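Aspartate-semialdehyde dehydrogenase (Cryptococcus neoformans var. neoformans JEC21, PDB 5CEF) catalyses the NADPH-dependent reductive dephosphorylation of 4-phospho-L-aspartate to its semialdehyde, the second step in making the aspartate-family amino acids methionine and threonine. Local coordinates at residues 107-113 with 149-155. Residues are numbered along the deposited sequence.
Sequences DLVVYSN and KGYIVTN
Strands 109-112 and 151-155 are neighbours in the parallel sheet of the Rossmann-type NADP-binding domain, axes 4.7 Å apart at closest approach, with 16° between their N-to-C directions. Val110 pairs with Ile152, Tyr111 with Val153, Ser112 with Thr154; strong ladder hydrogen bonds run from Val110 N to Tyr151 O (2.8 Å), Val153 N to Val110 O (3.0 Å), Ser112 N to Val153 O (2.9 Å) and Asn155 N to Ser112 O (2.9 Å); Tyr151 N to Leu108 O (3.5 Å) is weak. Asp107 (phi 66°) closes helix 93-105 as Schellman C-prime residue; its OD1 accepts hydrogen bonds from Lys149 N and Gly150 N, each 3.1 Å. Val110 and Ile152 face helix 93-105. Oppositely, Val109 CG1 lies 3.7 Å from the Tyr151 ring centroid and Val153 CB 4.1 Å from that of Tyr111, both CH-pi contacts. Tyr111 (chi1 m) and Tyr151 (chi1 p) hydrogen-bond OH to OH at 2.8 Å. Asn113, its side chain about 5 Å from that of Val20, a probable NADP-binding residue, accepts at OD1 a hydrogen bond from Asn155 ND2 (2.7 Å).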
ATOM      1  N   ASP A 107     -33.171 -12.606  32.707  1.00 42.37           N
ATOM      2  CA  ASP A 107     -34.248 -13.030  31.801  1.00 40.43           C
ATOM      3  C   ASP A 107     -34.358 -12.207  30.513  1.00 38.42           C
ATOM      4  O   ASP A 107     -35.445 -12.047  29.950  1.00 38.14           O
ATOM      5  CB  ASP A 107     -35.581 -13.080  32.552  1.00 43.48           C
ATOM      6  CG  ASP A 107     -36.475 -14.222  32.086  1.00 49.67           C
ATOM      7  OD1 ASP A 107     -35.964 -15.296  31.688  1.00 46.48           O
ATOM      8  OD2 ASP A 107     -37.713 -14.057  32.126  1.00 60.03           O
ATOM      9  N   LEU A 108     -33.226 -11.676  30.048  1.00 37.80           N
ATOM     10  CA  LEU A 108     -33.164 -10.965  28.765  1.00 35.20           C
ATOM     11  C   LEU A 108     -32.459 -11.786  27.688  1.00 37.78           C
ATOM     12  O   LEU A 108     -31.607 -12.656  27.970  1.00 39.57           O
ATOM     13  CB  LEU A 108     -32.440  -9.634  28.926  1.00 32.84           C
ATOM     14  CG  LEU A 108     -33.139  -8.672  29.870  1.00 34.40           C
ATOM     15  CD1 LEU A 108     -32.183  -7.524  30.236  1.00 37.11           C
ATOM     16  CD2 LEU A 108     -34.431  -8.141  29.276  1.00 32.63           C
ATOM     17  N   VAL A 109     -32.776 -11.449  26.448  1.00 35.49           N
ATOM     18  CA  VAL A 109     -32.225 -12.123  25.309  1.00 36.89           C
ATOM     19  C   VAL A 109     -30.967 -11.419  24.782  1.00 36.73           C
ATOM     20  O   VAL A 109     -31.014 -10.230  24.474  1.00 37.77           O
ATOM     21  CB  VAL A 109     -33.275 -12.197  24.203  1.00 37.26           C
ATOM     22  CG1 VAL A 109     -32.694 -12.868  22.972  1.00 40.90           C
ATOM     23  CG2 VAL A 109     -34.490 -12.949  24.701  1.00 38.89           C
ATOM     24  N   VAL A 110     -29.871 -12.171  24.604  1.00 34.71           N
ATOM     25  CA  VAL A 110     -28.594 -11.586  24.241  1.00 34.10           C
ATOM     26  C   VAL A 110     -28.001 -12.195  22.968  1.00 34.83           C
ATOM     27  O   VAL A 110     -27.843 -13.414  22.870  1.00 35.81           O
ATOM     28  CB  VAL A 110     -27.592 -11.742  25.404  1.00 36.63           C
ATOM     29  CG1 VAL A 110     -26.260 -11.107  25.033  1.00 40.20           C
ATOM     30  CG2 VAL A 110     -28.122 -11.080  26.656  1.00 36.84           C
ATOM     31  N   TYR A 111     -27.703 -11.335  21.990  1.00 35.04           N
ATOM     32  CA  TYR A 111     -27.033 -11.719  20.763  1.00 34.66           C
ATOM     33  C   TYR A 111     -25.632 -11.194  20.859  1.00 35.85           C
ATOM     34  O   TYR A 111     -25.422 -10.007  20.717  1.00 37.08           O
ATOM     35  CB  TYR A 111     -27.808 -11.218  19.520  1.00 34.94           C
ATOM     36  CG  TYR A 111     -28.922 -12.203  19.208  1.00 33.49           C
ATOM     37  CD1 TYR A 111     -30.014 -12.294  20.012  1.00 37.39           C
ATOM     38  CD2 TYR A 111     -28.821 -13.115  18.171  1.00 36.42           C
ATOM     39  CE1 TYR A 111     -31.024 -13.255  19.793  1.00 40.41           C
ATOM     40  CE2 TYR A 111     -29.837 -14.033  17.926  1.00 36.47           C
ATOM     41  CZ  TYR A 111     -30.925 -14.101  18.749  1.00 36.45           C
ATOM     42  OH  TYR A 111     -31.899 -15.041  18.578  1.00 43.29           O
ATOM     43  N   SER A 112     -24.676 -12.101  21.098  1.00 37.05           N
ATOM     44  CA  SER A 112     -23.297 -11.725  21.389  1.00 36.56           C
ATOM     45  C   SER A 112     -22.332 -11.950  20.239  1.00 36.24           C
ATOM     46  O   SER A 112     -22.555 -12.796  19.370  1.00 33.55           O
ATOM     47  CB  SER A 112     -22.797 -12.516  22.601  1.00 39.06           C
ATOM     48  OG  SER A 112     -21.368 -12.590  22.661  1.00 42.28           O
ATOM     49  N   ASN A 113     -21.264 -11.145  20.230  1.00 40.08           N
ATOM     50  CA  ASN A 113     -20.153 -11.307  19.301  1.00 40.38           C
ATOM     51  C   ASN A 113     -18.875 -11.654  19.973  1.00 39.30           C
ATOM     52  O   ASN A 113     -17.864 -11.650  19.338  1.00 35.84           O
ATOM     53  CB  ASN A 113     -19.957 -10.053  18.442  1.00 41.43           C
ATOM     54  CG  ASN A 113     -20.959 -10.007  17.348  1.00 49.36           C
ATOM     55  OD1 ASN A 113     -20.748 -10.580  16.276  1.00 48.82           O
ATOM     56  ND2 ASN A 113     -22.118  -9.434  17.641  1.00 53.32           N
ATOM     57  N   LYS A 149     -37.768 -16.517  29.482  1.00 52.50           N
ATOM     58  CA  LYS A 149     -37.587 -15.676  28.297  1.00 53.27           C
ATOM     59  C   LYS A 149     -36.114 -15.571  27.815  1.00 52.28           C
ATOM     60  O   LYS A 149     -35.828 -15.623  26.614  1.00 56.62           O
ATOM     61  CB  LYS A 149     -38.162 -14.297  28.624  1.00 56.37           C
ATOM     62  CG  LYS A 149     -37.972 -13.243  27.556  1.00 63.18           C
ATOM     63  CD  LYS A 149     -39.102 -12.208  27.553  1.00 70.83           C
ATOM     64  CE  LYS A 149     -39.267 -11.454  28.870  1.00 74.88           C
ATOM     65  NZ  LYS A 149     -38.104 -10.572  29.196  1.00 74.54           N
ATOM     66  N   GLY A 150     -35.165 -15.469  28.741  1.00 50.32           N
ATOM     67  CA  GLY A 150     -33.780 -15.159  28.385  1.00 46.46           C
ATOM     68  C   GLY A 150     -32.968 -16.300  27.773  1.00 44.08           C
ATOM     69  O   GLY A 150     -33.164 -17.467  28.109  1.00 49.70           O
ATOM     70  N   TYR A 151     -32.008 -15.926  26.931  1.00 37.77           N
ATOM     71  CA  TYR A 151     -31.004 -16.837  26.414  1.00 34.16           C
ATOM     72  C   TYR A 151     -29.853 -16.071  25.728  1.00 32.28           C
ATOM     73  O   TYR A 151     -29.920 -14.848  25.531  1.00 30.57           O
ATOM     74  CB  TYR A 151     -31.624 -17.812  25.434  1.00 33.25           C
ATOM     75  CG  TYR A 151     -32.100 -17.181  24.137  1.00 34.55           C
ATOM     76  CD1 TYR A 151     -31.256 -17.019  23.018  1.00 34.83           C
ATOM     77  CD2 TYR A 151     -33.419 -16.770  24.013  1.00 35.68           C
ATOM     78  CE1 TYR A 151     -31.738 -16.426  21.833  1.00 36.01           C
ATOM     79  CE2 TYR A 151     -33.907 -16.208  22.850  1.00 30.54           C
ATOM     80  CZ  TYR A 151     -33.080 -16.043  21.772  1.00 35.74           C
ATOM     81  OH  TYR A 151     -33.647 -15.465  20.661  1.00 38.24           O
ATOM     82  N   ILE A 152     -28.800 -16.814  25.398  1.00 32.03           N
ATOM     83  CA  ILE A 152     -27.678 -16.307  24.635  1.00 32.36           C
ATOM     84  C   ILE A 152     -27.502 -17.071  23.324  1.00 32.72           C
ATOM     85  O   ILE A 152     -27.578 -18.312  23.294  1.00 33.68           O
ATOM     86  CB  ILE A 152     -26.362 -16.396  25.444  1.00 32.02           C
ATOM     87  CG1 ILE A 152     -26.327 -15.284  26.473  1.00 34.79           C
ATOM     88  CG2 ILE A 152     -25.164 -16.242  24.541  1.00 30.99           C
ATOM     89  CD1 ILE A 152     -25.282 -15.472  27.554  1.00 36.79           C
ATOM     90  N   VAL A 153     -27.281 -16.307  22.248  1.00 31.70           N
ATOM     91  CA  VAL A 153     -26.842 -16.835  20.955  1.00 28.01           C
ATOM     92  C   VAL A 153     -25.627 -16.068  20.564  1.00 28.09           C
ATOM     93  O   VAL A 153     -25.569 -14.849  20.754  1.00 31.26           O
ATOM     94  CB  VAL A 153     -27.890 -16.627  19.860  1.00 27.02           C
ATOM     95  CG1 VAL A 153     -27.288 -16.914  18.510  1.00 28.60           C
ATOM     96  CG2 VAL A 153     -29.080 -17.524  20.090  1.00 27.98           C
ATOM     97  N   THR A 154     -24.622 -16.763  20.060  1.00 28.96           N
ATOM     98  CA  THR A 154     -23.428 -16.096  19.606  1.00 30.44           C
ATOM     99  C   THR A 154     -23.362 -16.127  18.096  1.00 31.98           C
ATOM    100  O   THR A 154     -23.715 -17.095  17.467  1.00 31.45           O
ATOM    101  CB  THR A 154     -22.148 -16.733  20.138  1.00 35.13           C
ATOM    102  OG1 THR A 154     -22.143 -18.121  19.793  1.00 40.62           O
ATOM    103  CG2 THR A 154     -22.058 -16.576  21.617  1.00 35.42           C
ATOM    104  N   ASN A 155     -22.942 -15.000  17.548  1.00 35.14           N
ATOM    105  CA  ASN A 155     -22.731 -14.777  16.152  1.00 36.40           C
ATOM    106  C   ASN A 155     -21.300 -15.176  15.838  1.00 35.20           C
ATOM    107  O   ASN A 155     -20.434 -14.941  16.666  1.00 39.07           O
ATOM    108  CB  ASN A 155     -22.921 -13.282  15.955  1.00 42.28           C
ATOM    109  CG  ASN A 155     -22.794 -12.873  14.525  1.00 52.98           C
ATOM    110  OD1 ASN A 155     -23.298 -13.546  13.633  1.00 58.03           O
ATOM    111  ND2 ASN A 155     -22.045 -11.805  14.290  1.00 59.73           N
TER